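Diguanylate cyclase (Marinobacter aquaeolei VT8, PDB 3IGN) probably condenses two GTP molecules into cyclic di-GMP with release of two diphosphates, through the GGDEF domain that makes up this fragment of a longer protein. Local coordinates at residues 70-75 with 112-117; 63-68 with 124-129; 12-17 with 89-94; 20-25 with 146-151; 24-29 with 40-45. All blocks are in the same frame, centred on the assembly; numbering follows the deposited sequence.

Interaction 1. Residues 70-75 with 112-117; sequences ADVTRN and EAIEKS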
# COMPACT_ATOMS: atom_id res chain seq x y z
N ALA A 70 3.27 5.06 6.76
CA ALA A 70 2.31 5.98 6.16
C ALA A 70 3.01 7.27 5.78
O ALA A 70 2.73 7.85 4.73
CB ALA A 70 1.17 6.26 7.13
N ASP A 71 3.91 7.74 6.63
CA ASP A 71 4.63 8.97 6.35
C ASP A 71 5.52 8.81 5.13
O ASP A 71 5.58 9.69 4.28
CB ASP A 71 5.47 9.40 7.56
CG ASP A 71 4.61 9.87 8.72
OD1 ASP A 71 3.47 10.30 8.47
OD2 ASP A 71 5.09 9.81 9.87
N VAL A 72 6.21 7.67 5.03
CA VAL A 72 7.07 7.41 3.89
C VAL A 72 6.22 7.41 2.63
O VAL A 72 6.60 7.97 1.60
CB VAL A 72 7.78 6.05 4.02
CG1 VAL A 72 8.48 5.70 2.71
CG2 VAL A 72 8.81 6.11 5.15
N THR A 73 5.04 6.79 2.72
CA THR A 73 4.13 6.70 1.59
C THR A 73 3.63 8.08 1.19
O THR A 73 3.74 8.49 0.04
CB THR A 73 2.92 5.81 1.94
OG1 THR A 73 3.38 4.51 2.33
CG2 THR A 73 1.98 5.68 0.74
N ARG A 74 3.07 8.80 2.17
CA ARG A 74 2.54 10.13 1.94
C ARG A 74 3.57 11.07 1.32
O ARG A 74 3.24 11.85 0.42
CB ARG A 74 2.02 10.72 3.26
CG ARG A 74 1.55 12.17 3.15
CD ARG A 74 1.10 12.72 4.50
NE ARG A 74 -0.06 12.02 5.02
CZ ARG A 74 -0.05 11.22 6.07
NH1 ARG A 74 1.09 11.00 6.73
NH2 ARG A 74 -1.16 10.62 6.47
N ASN A 75 4.81 10.98 1.78
CA ASN A 75 5.86 11.85 1.27
C ASN A 75 6.57 11.34 0.02
O ASN A 75 7.48 11.98 -0.49
CB ASN A 75 6.89 12.12 2.37
CG ASN A 75 6.28 12.81 3.58
OD1 ASN A 75 5.64 13.85 3.44
ND2 ASN A 75 6.46 12.23 4.76
N GLU A 112 12.56 0.94 -0.86
CA GLU A 112 13.91 1.33 -0.47
C GLU A 112 13.92 2.33 0.67
O GLU A 112 14.74 2.24 1.59
CB GLU A 112 14.66 1.92 -1.68
CG GLU A 112 16.17 1.87 -1.54
CD GLU A 112 16.88 2.33 -2.81
OE1 GLU A 112 16.36 2.06 -3.91
OE2 GLU A 112 17.96 2.94 -2.70
N ALA A 113 13.00 3.29 0.63
CA ALA A 113 12.92 4.29 1.69
C ALA A 113 12.60 3.63 3.02
O ALA A 113 13.09 4.04 4.07
CB ALA A 113 11.86 5.33 1.35
N ILE A 114 11.79 2.58 2.98
CA ILE A 114 11.42 1.86 4.19
C ILE A 114 12.60 1.00 4.65
O ILE A 114 12.90 0.93 5.83
CB ILE A 114 10.18 0.97 3.96
CG1 ILE A 114 8.97 1.86 3.65
CG2 ILE A 114 9.95 0.06 5.16
CD1 ILE A 114 7.70 1.51 4.39
N GLU A 115 13.26 0.35 3.69
CA GLU A 115 14.40 -0.51 3.99
C GLU A 115 15.53 0.27 4.66
O GLU A 115 16.19 -0.23 5.56
CB GLU A 115 14.90 -1.17 2.70
CG GLU A 115 15.95 -2.26 2.89
CD GLU A 115 16.42 -2.84 1.57
OE1 GLU A 115 16.70 -2.04 0.64
OE2 GLU A 115 16.52 -4.08 1.44
N LYS A 116 15.74 1.51 4.22
CA LYS A 116 16.79 2.37 4.77
C LYS A 116 16.36 3.09 6.04
O LYS A 116 17.16 3.82 6.65
CB LYS A 116 17.23 3.38 3.73
N SER A 117 15.12 2.88 6.45
CA SER A 117 14.58 3.54 7.64
C SER A 117 15.00 2.93 8.96
O SER A 117 15.41 1.78 9.05
CB SER A 117 13.06 3.55 7.59
OG SER A 117 12.56 4.43 6.60

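Interaction 2. Residues 63-68 with 124-129; sequences DEVIRH and GDIQYT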
# COMPACT_ATOMS: atom_id res chain seq x y z
N ASP A 63 2.91 0.73 16.35
CA ASP A 63 2.18 1.89 15.85
C ASP A 63 3.14 2.87 15.19
O ASP A 63 2.83 3.46 14.16
CB ASP A 63 1.43 2.58 16.99
CG ASP A 63 0.22 1.79 17.44
OD1 ASP A 63 0.06 0.64 16.98
OD2 ASP A 63 -0.56 2.32 18.25
N GLU A 64 4.32 3.04 15.78
CA GLU A 64 5.31 3.94 15.22
C GLU A 64 5.76 3.44 13.86
O GLU A 64 6.02 4.22 12.95
CB GLU A 64 6.52 4.08 16.15
CG GLU A 64 6.34 5.19 17.17
CD GLU A 64 6.06 6.52 16.50
OE1 GLU A 64 6.98 7.09 15.89
OE2 GLU A 64 4.90 6.99 16.58
N VAL A 65 5.84 2.12 13.72
CA VAL A 65 6.24 1.52 12.45
C VAL A 65 5.15 1.79 11.42
O VAL A 65 5.45 2.10 10.27
CB VAL A 65 6.46 -0.00 12.60
CG1 VAL A 65 6.75 -0.63 11.25
CG2 VAL A 65 7.62 -0.26 13.55
N ILE A 66 3.89 1.70 11.84
CA ILE A 66 2.77 1.95 10.94
C ILE A 66 2.76 3.42 10.54
O ILE A 66 2.62 3.74 9.36
CB ILE A 66 1.42 1.61 11.61
CG1 ILE A 66 1.24 0.09 11.68
CG2 ILE A 66 0.28 2.24 10.84
CD1 ILE A 66 0.06 -0.35 12.51
N ARG A 67 2.92 4.31 11.51
CA ARG A 67 2.91 5.74 11.22
C ARG A 67 4.06 6.13 10.30
O ARG A 67 3.89 6.96 9.41
CB ARG A 67 2.99 6.55 12.52
CG ARG A 67 1.64 6.85 13.13
CD ARG A 67 1.76 7.82 14.30
NE ARG A 67 2.42 7.22 15.45
CZ ARG A 67 1.83 7.02 16.62
NH1 ARG A 67 0.57 7.40 16.81
NH2 ARG A 67 2.50 6.45 17.61
N HIS A 68 5.23 5.54 10.52
CA HIS A 68 6.38 5.85 9.68
C HIS A 68 6.12 5.38 8.26
O HIS A 68 6.47 6.06 7.29
CB HIS A 68 7.64 5.19 10.22
CG HIS A 68 8.87 5.52 9.42
ND1 HIS A 68 9.37 6.80 9.34
CD2 HIS A 68 9.68 4.75 8.66
CE1 HIS A 68 10.44 6.80 8.56
NE2 HIS A 68 10.64 5.57 8.13
N GLY A 124 13.22 0.43 21.29
CA GLY A 124 14.47 0.16 20.61
C GLY A 124 14.50 0.72 19.21
O GLY A 124 13.49 1.23 18.71
N ASP A 125 15.66 0.66 18.56
CA ASP A 125 15.81 1.15 17.19
C ASP A 125 15.52 0.02 16.21
O ASP A 125 16.28 -0.93 16.09
CB ASP A 125 17.22 1.69 16.99
CG ASP A 125 17.27 3.20 17.09
OD1 ASP A 125 16.33 3.79 17.66
OD2 ASP A 125 18.25 3.80 16.60
N ILE A 126 14.40 0.17 15.51
CA ILE A 126 13.89 -0.82 14.57
C ILE A 126 14.14 -0.61 13.09
O ILE A 126 14.10 0.51 12.58
CB ILE A 126 12.36 -0.95 14.72
CG1 ILE A 126 11.99 -1.09 16.19
CG2 ILE A 126 11.86 -2.13 13.90
CD1 ILE A 126 10.50 -1.11 16.44
N GLN A 127 14.37 -1.72 12.39
CA GLN A 127 14.54 -1.71 10.95
C GLN A 127 13.56 -2.77 10.47
O GLN A 127 13.44 -3.83 11.08
CB GLN A 127 15.98 -2.05 10.55
CG GLN A 127 16.91 -0.87 10.76
CD GLN A 127 18.37 -1.22 10.63
OE1 GLN A 127 19.18 -0.88 11.49
NE2 GLN A 127 18.72 -1.91 9.54
N TYR A 128 12.85 -2.47 9.39
CA TYR A 128 11.86 -3.39 8.87
C TYR A 128 11.72 -3.22 7.36
O TYR A 128 12.38 -2.37 6.76
CB TYR A 128 10.50 -3.12 9.53
CG TYR A 128 9.89 -1.78 9.17
CD1 TYR A 128 10.44 -0.58 9.64
CD2 TYR A 128 8.77 -1.71 8.34
CE1 TYR A 128 9.87 0.66 9.29
CE2 TYR A 128 8.21 -0.49 7.99
CZ TYR A 128 8.76 0.69 8.46
OH TYR A 128 8.20 1.89 8.09
N THR A 129 10.86 -4.02 6.76
CA THR A 129 10.64 -3.94 5.32
C THR A 129 9.17 -4.14 4.99
O THR A 129 8.36 -4.45 5.87
CB THR A 129 11.45 -5.01 4.56
OG1 THR A 129 11.09 -6.32 5.04
CG2 THR A 129 12.94 -4.79 4.75

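Interaction 3. Residues 12-17 with 89-94; sequences RLTGLL and EEFGII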
# COMPACT_ATOMS: atom_id res chain seq x y z
N ARG A 12 -7.33 7.55 11.75
CA ARG A 12 -6.73 8.34 12.82
C ARG A 12 -5.21 8.23 12.96
O ARG A 12 -4.50 9.23 12.89
CB ARG A 12 -7.38 8.00 14.16
CG ARG A 12 -8.85 8.34 14.27
CD ARG A 12 -9.37 7.96 15.65
NE ARG A 12 -9.16 6.54 15.91
CZ ARG A 12 -10.07 5.59 15.70
NH1 ARG A 12 -11.26 5.91 15.21
NH2 ARG A 12 -9.78 4.32 15.95
N LEU A 13 -4.72 7.01 13.17
CA LEU A 13 -3.29 6.76 13.36
C LEU A 13 -2.35 7.22 12.25
O LEU A 13 -1.29 7.78 12.53
CB LEU A 13 -3.06 5.26 13.61
CG LEU A 13 -1.60 4.79 13.68
CD1 LEU A 13 -0.91 5.40 14.89
CD2 LEU A 13 -1.55 3.27 13.76
N THR A 14 -2.74 6.99 11.00
CA THR A 14 -1.88 7.34 9.87
C THR A 14 -2.22 8.63 9.12
O THR A 14 -1.35 9.23 8.51
CB THR A 14 -1.88 6.20 8.84
OG1 THR A 14 -3.19 6.08 8.27
CG2 THR A 14 -1.50 4.89 9.51
N GLY A 15 -3.48 9.05 9.17
CA GLY A 15 -3.87 10.25 8.46
C GLY A 15 -4.26 9.97 7.02
O GLY A 15 -4.74 10.85 6.31
N LEU A 16 -4.06 8.72 6.60
CA LEU A 16 -4.41 8.30 5.24
C LEU A 16 -5.91 8.08 5.16
O LEU A 16 -6.60 8.13 6.18
CB LEU A 16 -3.69 6.99 4.90
CG LEU A 16 -2.17 6.95 5.04
CD1 LEU A 16 -1.68 5.54 4.77
CD2 LEU A 16 -1.54 7.95 4.08
N LEU A 17 -6.41 7.83 3.96
CA LEU A 17 -7.83 7.56 3.78
C LEU A 17 -8.13 6.26 4.51
O LEU A 17 -7.26 5.41 4.63
CB LEU A 17 -8.17 7.40 2.30
CG LEU A 17 -8.20 8.68 1.46
CD1 LEU A 17 -8.33 8.33 -0.01
CD2 LEU A 17 -9.36 9.55 1.91
N GLU A 89 -1.92 -3.71 9.23
CA GLU A 89 -0.62 -3.33 8.72
C GLU A 89 -0.61 -3.34 7.20
O GLU A 89 0.45 -3.40 6.58
CB GLU A 89 0.47 -4.25 9.24
CG GLU A 89 0.60 -5.57 8.50
CD GLU A 89 -0.20 -6.67 9.13
OE1 GLU A 89 -1.20 -6.37 9.80
OE2 GLU A 89 0.17 -7.84 8.95
N GLU A 90 -1.80 -3.28 6.60
CA GLU A 90 -1.96 -3.28 5.14
C GLU A 90 -2.32 -1.90 4.59
O GLU A 90 -3.16 -1.19 5.14
CB GLU A 90 -3.07 -4.25 4.71
CG GLU A 90 -2.84 -5.71 5.02
CD GLU A 90 -3.54 -6.61 4.01
OE1 GLU A 90 -4.61 -6.20 3.50
OE2 GLU A 90 -3.04 -7.72 3.73
N PHE A 91 -1.69 -1.54 3.47
CA PHE A 91 -1.93 -0.25 2.83
C PHE A 91 -2.23 -0.46 1.35
O PHE A 91 -1.88 -1.48 0.78
CB PHE A 91 -0.69 0.64 2.95
CG PHE A 91 -0.26 0.93 4.36
CD1 PHE A 91 -0.57 2.14 4.96
CD2 PHE A 91 0.46 -0.02 5.08
CE1 PHE A 91 -0.15 2.42 6.26
CE2 PHE A 91 0.88 0.25 6.38
CZ PHE A 91 0.58 1.47 6.97
N GLY A 92 -2.89 0.52 0.75
CA GLY A 92 -3.19 0.42 -0.67
C GLY A 92 -2.95 1.77 -1.31
O GLY A 92 -3.03 2.80 -0.64
N ILE A 93 -2.62 1.78 -2.60
CA ILE A 93 -2.41 3.04 -3.31
C ILE A 93 -3.02 2.92 -4.70
O ILE A 93 -2.85 1.89 -5.36
CB ILE A 93 -0.91 3.37 -3.52
CG1 ILE A 93 -0.08 3.07 -2.28
CG2 ILE A 93 -0.76 4.85 -3.86
CD1 ILE A 93 1.41 3.21 -2.52
N ILE A 94 -3.74 3.95 -5.12
CA ILE A 94 -4.32 3.97 -6.45
C ILE A 94 -3.35 4.83 -7.25
O ILE A 94 -2.99 5.92 -6.82
CB ILE A 94 -5.71 4.65 -6.48
CG1 ILE A 94 -6.69 3.89 -5.60
CG2 ILE A 94 -6.24 4.71 -7.92
CD1 ILE A 94 -8.04 4.59 -5.41

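Interaction 4. Residues 20-25 with 146-151; sequences GTWENL and QWMQKA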
# COMPACT_ATOMS: atom_id res chain seq x y z
N GLY A 20 -13.01 2.23 3.94
CA GLY A 20 -14.25 2.55 3.25
C GLY A 20 -14.13 3.62 2.18
O GLY A 20 -14.61 3.44 1.06
N THR A 21 -13.50 4.73 2.53
CA THR A 21 -13.33 5.82 1.58
C THR A 21 -12.37 5.44 0.45
O THR A 21 -12.63 5.72 -0.72
CB THR A 21 -12.78 7.08 2.26
OG1 THR A 21 -13.60 7.42 3.38
CG2 THR A 21 -12.77 8.25 1.28
N TRP A 22 -11.27 4.80 0.81
CA TRP A 22 -10.29 4.41 -0.20
C TRP A 22 -10.95 3.46 -1.21
O TRP A 22 -10.76 3.63 -2.41
CB TRP A 22 -9.09 3.73 0.44
CG TRP A 22 -7.98 3.43 -0.53
CD1 TRP A 22 -7.12 4.32 -1.11
CD2 TRP A 22 -7.63 2.14 -1.03
NE1 TRP A 22 -6.25 3.66 -1.95
CE2 TRP A 22 -6.54 2.31 -1.92
CE3 TRP A 22 -8.12 0.84 -0.82
CZ2 TRP A 22 -5.94 1.25 -2.60
CZ3 TRP A 22 -7.52 -0.23 -1.49
CH2 TRP A 22 -6.44 -0.01 -2.37
N GLU A 23 -11.73 2.50 -0.73
CA GLU A 23 -12.40 1.56 -1.63
C GLU A 23 -13.37 2.27 -2.56
O GLU A 23 -13.53 1.89 -3.72
CB GLU A 23 -13.14 0.47 -0.85
CG GLU A 23 -12.25 -0.72 -0.47
CD GLU A 23 -13.01 -1.89 0.12
OE1 GLU A 23 -14.23 -2.02 -0.15
OE2 GLU A 23 -12.40 -2.70 0.85
N ASN A 24 -14.04 3.31 -2.06
CA ASN A 24 -14.96 4.05 -2.90
C ASN A 24 -14.18 4.70 -4.05
O ASN A 24 -14.68 4.80 -5.17
CB ASN A 24 -15.69 5.13 -2.08
CG ASN A 24 -16.61 5.98 -2.93
OD1 ASN A 24 -16.25 7.08 -3.35
ND2 ASN A 24 -17.80 5.47 -3.22
N LEU A 25 -12.95 5.13 -3.76
CA LEU A 25 -12.08 5.75 -4.77
C LEU A 25 -11.58 4.69 -5.76
O LEU A 25 -11.45 4.96 -6.96
CB LEU A 25 -10.90 6.44 -4.09
CG LEU A 25 -10.98 7.97 -3.91
CD1 LEU A 25 -12.38 8.39 -3.55
CD2 LEU A 25 -9.99 8.41 -2.84
N GLN A 146 -12.42 -7.44 -7.80
CA GLN A 146 -11.63 -8.45 -8.50
C GLN A 146 -10.28 -7.85 -8.88
O GLN A 146 -9.28 -8.56 -9.02
CB GLN A 146 -12.39 -8.97 -9.73
CG GLN A 146 -13.56 -9.88 -9.34
CD GLN A 146 -14.37 -10.35 -10.54
OE1 GLN A 146 -13.91 -10.29 -11.68
NE2 GLN A 146 -15.57 -10.85 -10.28
N TRP A 147 -10.25 -6.53 -9.04
CA TRP A 147 -9.02 -5.80 -9.36
C TRP A 147 -8.16 -5.82 -8.09
O TRP A 147 -6.96 -6.10 -8.13
CB TRP A 147 -9.37 -4.36 -9.76
CG TRP A 147 -8.19 -3.46 -10.05
CD1 TRP A 147 -6.93 -3.84 -10.43
CD2 TRP A 147 -8.19 -2.03 -10.05
NE1 TRP A 147 -6.15 -2.74 -10.66
CE2 TRP A 147 -6.90 -1.61 -10.44
CE3 TRP A 147 -9.16 -1.06 -9.75
CZ2 TRP A 147 -6.54 -0.26 -10.55
CZ3 TRP A 147 -8.80 0.30 -9.86
CH2 TRP A 147 -7.50 0.68 -10.26
N MSE A 148 -8.78 -5.54 -6.95
CA MSE A 148 -8.07 -5.54 -5.69
C MSE A 148 -7.52 -6.94 -5.41
O MSE A 148 -6.42 -7.10 -4.85
CB MSE A 148 -9.01 -5.12 -4.56
CG MSE A 148 -9.38 -3.65 -4.60
SE MSE A 148 -10.42 -3.13 -3.06
CE MSE A 148 -9.24 -3.82 -1.69
N GLN A 149 -8.28 -7.95 -5.80
CA GLN A 149 -7.88 -9.34 -5.61
C GLN A 149 -6.58 -9.64 -6.33
O GLN A 149 -5.72 -10.32 -5.80
CB GLN A 149 -8.98 -10.29 -6.09
CG GLN A 149 -8.62 -11.76 -5.94
CD GLN A 149 -9.83 -12.67 -6.06
OE1 GLN A 149 -10.97 -12.21 -6.05
NE2 GLN A 149 -9.59 -13.97 -6.16
N LYS A 150 -6.44 -9.13 -7.56
CA LYS A 150 -5.22 -9.37 -8.33
C LYS A 150 -4.00 -8.74 -7.67
O LYS A 150 -2.92 -9.34 -7.66
CB LYS A 150 -5.37 -8.83 -9.75
CG LYS A 150 -6.34 -9.61 -10.61
CD LYS A 150 -5.95 -11.09 -10.70
CE LYS A 150 -4.96 -11.36 -11.82
NZ LYS A 150 -4.65 -12.82 -11.92
N ALA A 151 -4.17 -7.55 -7.10
CA ALA A 151 -3.06 -6.88 -6.43
C ALA A 151 -2.70 -7.62 -5.16
O ALA A 151 -1.53 -7.74 -4.79
CB ALA A 151 -3.45 -5.43 -6.11

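Interaction 5. Residues 24-29 with 40-45; sequences NLVDAE and TSLVMF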
# COMPACT_ATOMS: atom_id res chain seq x y z
N ASN A 24 -14.04 3.31 -2.06
CA ASN A 24 -14.96 4.05 -2.90
C ASN A 24 -14.18 4.70 -4.05
O ASN A 24 -14.68 4.80 -5.17
CB ASN A 24 -15.69 5.13 -2.08
CG ASN A 24 -16.61 5.98 -2.93
OD1 ASN A 24 -16.25 7.08 -3.35
ND2 ASN A 24 -17.80 5.47 -3.22
N LEU A 25 -12.95 5.13 -3.76
CA LEU A 25 -12.08 5.75 -4.77
C LEU A 25 -11.58 4.69 -5.76
O LEU A 25 -11.45 4.96 -6.96
CB LEU A 25 -10.90 6.44 -4.09
CG LEU A 25 -10.98 7.97 -3.91
CD1 LEU A 25 -12.38 8.39 -3.55
CD2 LEU A 25 -9.99 8.41 -2.84
N VAL A 26 -11.29 3.50 -5.25
CA VAL A 26 -10.85 2.41 -6.13
C VAL A 26 -11.98 2.10 -7.11
O VAL A 26 -11.76 1.92 -8.31
CB VAL A 26 -10.55 1.11 -5.33
CG1 VAL A 26 -10.26 -0.04 -6.28
CG2 VAL A 26 -9.36 1.34 -4.43
N ASP A 27 -13.20 2.03 -6.59
CA ASP A 27 -14.37 1.75 -7.42
C ASP A 27 -14.56 2.86 -8.45
O ASP A 27 -14.89 2.59 -9.61
CB ASP A 27 -15.61 1.61 -6.53
CG ASP A 27 -16.85 1.17 -7.30
OD1 ASP A 27 -16.71 0.55 -8.37
OD2 ASP A 27 -17.97 1.45 -6.82
N ALA A 28 -14.33 4.11 -8.05
CA ALA A 28 -14.48 5.24 -8.96
C ALA A 28 -13.45 5.15 -10.09
O ALA A 28 -13.78 5.39 -11.26
CB ALA A 28 -14.33 6.55 -8.22
N GLU A 29 -12.22 4.80 -9.74
CA GLU A 29 -11.18 4.68 -10.76
C GLU A 29 -11.47 3.51 -11.70
O GLU A 29 -11.22 3.58 -12.90
CB GLU A 29 -9.80 4.52 -10.12
CG GLU A 29 -8.62 4.60 -11.10
CD GLU A 29 -8.47 5.96 -11.77
OE1 GLU A 29 -8.76 7.00 -11.13
OE2 GLU A 29 -8.03 6.02 -12.93
N THR A 40 -3.97 2.39 -15.46
CA THR A 40 -4.19 2.68 -14.06
C THR A 40 -3.79 1.42 -13.31
O THR A 40 -4.06 0.31 -13.75
CB THR A 40 -5.66 3.08 -13.76
OG1 THR A 40 -5.76 3.52 -12.40
CG2 THR A 40 -6.59 1.91 -13.98
N SER A 41 -3.13 1.60 -12.18
CA SER A 41 -2.66 0.47 -11.40
C SER A 41 -3.03 0.62 -9.93
O SER A 41 -3.29 1.72 -9.45
CB SER A 41 -1.14 0.35 -11.52
OG SER A 41 -0.75 0.15 -12.87
N LEU A 42 -3.03 -0.51 -9.24
CA LEU A 42 -3.34 -0.57 -7.83
C LEU A 42 -2.19 -1.25 -7.10
O LEU A 42 -1.61 -2.21 -7.61
CB LEU A 42 -4.61 -1.39 -7.64
CG LEU A 42 -5.28 -1.35 -6.27
CD1 LEU A 42 -5.91 0.02 -6.08
CD2 LEU A 42 -6.33 -2.45 -6.19
N VAL A 43 -1.87 -0.74 -5.92
CA VAL A 43 -0.81 -1.31 -5.10
C VAL A 43 -1.43 -1.73 -3.77
O VAL A 43 -2.31 -1.05 -3.25
CB VAL A 43 0.31 -0.29 -4.81
CG1 VAL A 43 1.41 -0.94 -3.96
CG2 VAL A 43 0.88 0.23 -6.12
N MSE A 44 -0.98 -2.86 -3.24
CA MSE A 44 -1.45 -3.34 -1.95
C MSE A 44 -0.16 -3.79 -1.28
O MSE A 44 0.58 -4.59 -1.86
CB MSE A 44 -2.37 -4.56 -2.10
CG MSE A 44 -3.50 -4.38 -3.09
SE MSE A 44 -5.23 -4.61 -2.25
CE MSE A 44 -5.19 -2.99 -1.25
N PHE A 45 0.15 -3.24 -0.12
CA PHE A 45 1.38 -3.66 0.55
C PHE A 45 1.20 -3.81 2.05
O PHE A 45 0.32 -3.20 2.66
CB PHE A 45 2.55 -2.72 0.19
CG PHE A 45 2.43 -1.31 0.71
CD1 PHE A 45 3.09 -0.93 1.88
CD2 PHE A 45 1.75 -0.34 -0.01
CE1 PHE A 45 3.08 0.39 2.32
CE2 PHE A 45 1.73 0.99 0.42
CZ PHE A 45 2.40 1.36 1.58

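Interaction 1. Residues 70-75 with 112-117
Helices 59-74 and 100-115 come together near their C-terminal ends; between 70-75 and 112-117 the nearest CA atoms are those of Val72 and Ala113, 7.0 Å apart. The small Ala113 side chain probably helps to allow so short a spacing. Val72 carries the contact, its CB pointing at the other helix and its two methyls doing different jobs. CG1 lies anti to the backbone N (chi1 170°), and this puts Val72 CG1 3.7 Å from Ala113 CB. The same methyl also meets the flank of Ile114, Val72 CG1 being 4.0 Å from Ile114 CG1, where the isoleucine side chain comes in obliquely. The other branch, CG2, faces Ser117, with 4.4 Å between Val72 CG2 and Ser117 OG, a looser approach to a hydroxyl that is already engaged. Ser117 OG donates to the carbonyl O of Ala113 over 2.6 Å, turning back on the last turn of its own helix, and is also hydrogen-bonded to His68 NE2 on the facing helix. No hydrogen bond passes directly between 70-75 and 112-117; the join is apolar and mostly buried. On the far flank of helix 59-74, Arg74 NH1 pairs with Asp71 OD1, while its NH2 reaches Thr14 O. What results is a close helix-helix pairing within the GGDEF domain, and helix 100-115 also carries Arg109, a residue that binds cyclic di-GMP.

Interaction 2. Residues 63-68 with 124-129
Tyr128 and Val65 bury the most surface here, and they meet methyl to ring face. Val65 CG1 sits 3.5 Å from the centroid of the Tyr128 ring, only 10° off the ring normal, a CH-pi contact almost exactly over the centre. All six ring carbons are therefore at similar distances from the methyl, the nearest being CE2 at 3.6 Å from Val65 CG1. Tyr128 CG stands between its backbone N and carbonyl carbon (chi1 67°), and this swings the ring in toward helix 59-74, meeting Val65 from the opposite direction. The chain at 124-129 leaves the short strand 125-126, half of a two-stranded antiparallel hairpin with 119-120, on its way to strand 130-136 of the main GGDEF sheet; the contact thus lays the hairpin and its exit against one flank of the helix. Val65's other methyl, CG2, turns to Ile126 CD1 at 4.2 Å, the two side chains crossing at about a right angle. His68, one turn further along the helix, comes to the phenol end of Tyr128. Its CD2 is 3.3 Å from Tyr128 OH, each close to the plane of the other's ring, so the approach is edge to edge. The polar ends are committed elsewhere: Tyr128 OH is hydrogen-bonded to Thr69 OG1, whereas His68 NE2 is bonded to Ser117 OG.

Interaction 3. Residues 12-17 with 89-94
The ring of Phe91 offers an edge to the loop 12-17: Leu16 CD1 lies in the ring plane, 3.6 Å from Phe91 CD1 and 3.8 Å from CE1. The Thr14 methyl arrives near the same plane further round the rim, with CG2 4.3 Å from Phe91 CE1. Beyond the two segments, the Phe91 ring meets that of Phe45 on the neighbouring strand 40-47, their planes about 15° apart. Phe91 CG is anti to its carbonyl carbon (chi1 -59°), which brings the CD1-CE1 side of the ring to the loop although CB is not aimed there. The Leu16 side chain crosses that of Phe91 at about a right angle. Thr14 is set by its hydroxyl: OG1 accepts from the backbone N of Leu16 at 3.2 Å in an ST turn, with an N-H...O angle of 161°, and is also hydrogen-bonded to Asp11 OD2. This fixes the bend through Gly15, whose positive phi suits glycine, and leaves the Thr14 methyl toward the ring. Phe91 is the last residue of the Gly-Gly-Glu-Glu-Phe run at 87-91, the signature motif of GGDEF domains, and here its phenylalanine is buried beneath the loop that leads into edge strand 17-18.

Interaction 4. Residues 20-25 with 146-151
Two helices, 19-36 and 144-160, lie on the same face of the central GGDEF sheet, and between 20-25 and 146-151 the contact runs through one selenomethionine, Met148, which reaches across from the second to the first. The backbones stay well apart, Glu23 and Met148 being closest with CA atoms 9.3 Å from each other, and the long side chain bridges the interval. Met148 CG is anti to its carbonyl carbon, and the chain runs on extended to SE before bending at the last torsion (chi3 52°). That bend separates the two contacts: SE is used on Glu23, and the methyl turns to Trp22. Met148 CE lies 4.0 Å from Trp22 CZ3, at the edge of the indole and near its plane, so the methyl meets the rim of the six-membered ring. The two side chains slide past each other in opposite directions. Strand 40-47 lies on the sheet side of both, where Leu42 touches Met148 and Met44 touches Trp22, as expected where helices cover one side of an alpha/beta sheet. The indole is held at its other end by a hydrogen bond from NE1 to Ser82 O. Glu23 crosses Met148 at about a right angle and offers its aliphatic part, CG to SE at 4.0 Å. Its carboxylate adds a polar link: Glu23 OE1 is hydrogen-bonded to Tyr144 OH at the start of helix 144-160, and OE2 forms a salt bridge with Arg19 NE.

Interaction 5. Residues 24-29 with 40-45
Val26 and Leu42 make the apolar half of this contact, where helix 19-36 lies over strand 40-47. Their CA atoms are 8.3 Å apart, and the side chains cross at about a right angle until Val26 CG2 and Leu42 CD1 stand 4.0 Å from each other. Leu42 CG is anti to the backbone N (chi1 -168°), which carries the leucine toward the helix; the same side chain is also touched by Trp22 and Trp147. Val26 is covered on the sheet side by Ile94 of strand 90-96 as well.

The polar half lies one turn on, at the start of the strand. Glu29 and Thr40 approach from opposite directions, with CA atoms 8.0 Å apart. A bend at chi2 (65°) brings the glutamate alongside the threonine hydroxyl, with Glu29 CG 3.3 Å from Thr40 OG1. The hydroxyl gives a weak hydrogen bond to the carboxylate, Thr40 OG1 to Glu29 OE2 at 3.4 Å. That oxygen also takes a weak bond from Gln38 NE2, in the connection between helix and strand.

The division of labour is plain: buried hydrocarbon joins the middle of the segments, while at the strand's beginning two weak bonds share one carboxylate oxygen, so the hydrogen bonding itself probably adds little to the strength of the join.

How the interactions relate
Interactions 4 and 5 lie on one face of the sheet, their centres only 5 Å apart; they share helix 19-36, and Ala151 CB packs on Met44 CG at 3.2 Å. Interactions 1 and 2 occupy the other side of the chain's centre along helix 59-74, and meet again where Ile114 CG2 packs 3.4 Å from Tyr128 CE2. Interaction 3 lies between the groups: Phe91 N is bonded to Phe45 O (2.7 Å), and Thr14 CB is 3.5 Å from Ala70 CB of interaction 1. Bound cyclic di-GMP comes about 9 Å from the Thr40 side chain and about 10 Å from that of Val72, whereas interaction 2 lies away from the residues that bind it.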